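Endo-1,3-beta-glucanase, family GH16 (Zobellia galactanivorans, PDB 4CRQ) probably hydrolyses internal beta-1,3-glucosidic bonds of laminarin-type glucans, this chain being the GH16 catalytic module of a longer modular laminarinase. Local coordinates at residues A[114-119]-A[190-195]. The protein carries 1 engineered substitution. Numbering follows the deposited sequence.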
# COMPACT_ATOMS: atom_id res chain seq x y z
N GLY A 114 -1.25 -0.57 13.92
CA GLY A 114 -0.87 -1.71 13.08
C GLY A 114 -0.91 -1.30 11.61
O GLY A 114 -1.70 -0.44 11.19
N GLU A 115 -0.04 -1.92 10.83
CA GLU A 115 0.05 -1.69 9.41
C GLU A 115 0.36 -3.00 8.71
O GLU A 115 1.26 -3.73 9.13
CB GLU A 115 1.16 -0.68 9.12
CG GLU A 115 1.40 -0.36 7.64
CD GLU A 115 2.57 0.59 7.38
OE1 GLU A 115 2.98 1.36 8.29
OE2 GLU A 115 3.12 0.61 6.26
N ILE A 116 -0.36 -3.28 7.63
CA ILE A 116 -0.10 -4.45 6.80
C ILE A 116 0.28 -3.93 5.42
O ILE A 116 -0.57 -3.36 4.73
CB ILE A 116 -1.31 -5.42 6.68
CG1 ILE A 116 -1.86 -5.83 8.07
CG2 ILE A 116 -0.93 -6.67 5.82
CD1 ILE A 116 -3.16 -6.63 8.01
N ASP A 117 1.55 -4.09 5.05
CA ASP A 117 2.01 -3.74 3.71
C ASP A 117 1.87 -4.99 2.84
O ASP A 117 2.63 -5.94 2.98
CB ASP A 117 3.46 -3.23 3.73
CG ASP A 117 3.64 -2.02 4.64
OD1 ASP A 117 2.76 -1.14 4.63
OD2 ASP A 117 4.65 -1.93 5.35
N ILE A 118 0.87 -4.97 1.94
CA ILE A 118 0.58 -6.13 1.08
C ILE A 118 1.63 -6.21 -0.03
O ILE A 118 2.18 -7.29 -0.32
CB ILE A 118 -0.86 -6.06 0.52
CG1 ILE A 118 -1.83 -5.99 1.72
CG2 ILE A 118 -1.13 -7.26 -0.40
CD1 ILE A 118 -3.26 -5.75 1.29
N MET A 119 1.90 -5.07 -0.66
CA MET A 119 2.95 -4.97 -1.66
C MET A 119 3.63 -3.62 -1.50
O MET A 119 2.95 -2.61 -1.38
CB MET A 119 2.35 -5.10 -3.08
CG MET A 119 3.36 -4.97 -4.24
SD MET A 119 3.99 -3.30 -4.60
CE MET A 119 2.50 -2.43 -5.10
N GLY A 190 -1.70 -8.02 19.14
CA GLY A 190 -3.16 -7.89 19.40
C GLY A 190 -3.88 -6.89 18.49
O GLY A 190 -5.07 -7.05 18.18
N GLU A 191 -3.15 -5.86 18.06
CA GLU A 191 -3.70 -4.83 17.17
C GLU A 191 -4.17 -5.37 15.82
O GLU A 191 -5.00 -4.74 15.15
CB GLU A 191 -2.69 -3.68 16.99
CG GLU A 191 -2.39 -2.99 18.32
CD GLU A 191 -3.55 -2.18 18.89
OE1 GLU A 191 -4.36 -1.61 18.12
OE2 GLU A 191 -3.65 -2.11 20.14
N PHE A 192 -3.67 -6.55 15.42
CA PHE A 192 -4.13 -7.17 14.15
C PHE A 192 -5.46 -7.94 14.27
O PHE A 192 -5.87 -8.62 13.33
CB PHE A 192 -2.99 -7.98 13.50
CG PHE A 192 -1.81 -7.13 13.15
CD1 PHE A 192 -1.81 -6.36 11.97
CD2 PHE A 192 -0.69 -7.07 14.01
CE1 PHE A 192 -0.71 -5.55 11.65
CE2 PHE A 192 0.41 -6.27 13.70
CZ PHE A 192 0.40 -5.50 12.51
N GLN A 193 -6.13 -7.80 15.42
CA GLN A 193 -7.46 -8.36 15.64
C GLN A 193 -8.55 -7.30 15.51
O GLN A 193 -9.66 -7.48 16.00
CB GLN A 193 -7.55 -9.03 17.02
CG GLN A 193 -6.47 -10.05 17.29
CD GLN A 193 -6.62 -11.30 16.48
OE1 GLN A 193 -7.72 -11.69 16.11
NE2 GLN A 193 -5.52 -11.96 16.20
N ASN A 194 -8.24 -6.20 14.86
CA ASN A 194 -9.15 -5.07 14.69
C ASN A 194 -9.43 -4.79 13.21
O ASN A 194 -8.83 -5.45 12.33
CB ASN A 194 -8.56 -3.83 15.38
CG ASN A 194 -8.39 -3.98 16.90
OD1 ASN A 194 -7.40 -3.51 17.48
ND2 ASN A 194 -9.37 -4.61 17.55
N GLU A 195 -10.33 -3.84 12.92
CA GLU A 195 -10.64 -3.46 11.54
C GLU A 195 -9.56 -2.55 10.96
O GLU A 195 -9.05 -1.66 11.65
CB GLU A 195 -12.01 -2.78 11.40
CG GLU A 195 -13.16 -3.72 11.69
CD GLU A 195 -14.49 -3.27 11.14
OE1 GLU A 195 -14.56 -2.36 10.30
OE2 GLU A 195 -15.50 -3.84 11.54
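F192 pushes its ring from the short 3-10 turn 190-192 against the start of strand 115-117, and the apolar part of the contact rests on I116. CG1 of I116 lies 3.8 Å from CE1 of F192 and approaches the ring obliquely, while the two side chains run past each other in opposite directions. F192 has CG anti to its own carbonyl carbon (chi1 -62°), which carries the ring out from the turn to the strand. I132 and I182 also touch this ring, and W163 packs on I116.

The backbone supplies the rest. The carbonyl oxygen of E115 sits in the ring plane, 3.7 Å from CE1 of F192, so it faces the weakly positive C-H rim. G114 comes up obliquely to the same end of the ring, its CA 4.0 Å from CZ of F192. A CB there would crowd CE1, and the positive phi of 86° favours glycine too.

No hydrogen bond joins the two segments; each is tied elsewhere. The CB of E115 points away from 190-195, and its OE1 is hydrogen-bonded to W110 NE1. The F192 carbonyl accepts from W163 NE1, and the turn closes on itself with Q193 N bonded to G190 O at 3.1 Å. With an alanine in place of F192, I116 CG1 would probably lose its aromatic partner and a gap would open beside G114.

Residues 115-119 read EIDIM, in keeping with the GH16 active-site signature. The loop leading into strand 196-204 thus meets the start of strand 115-117 through buried, short-range dispersion and a C-H edge rather than directional bonds.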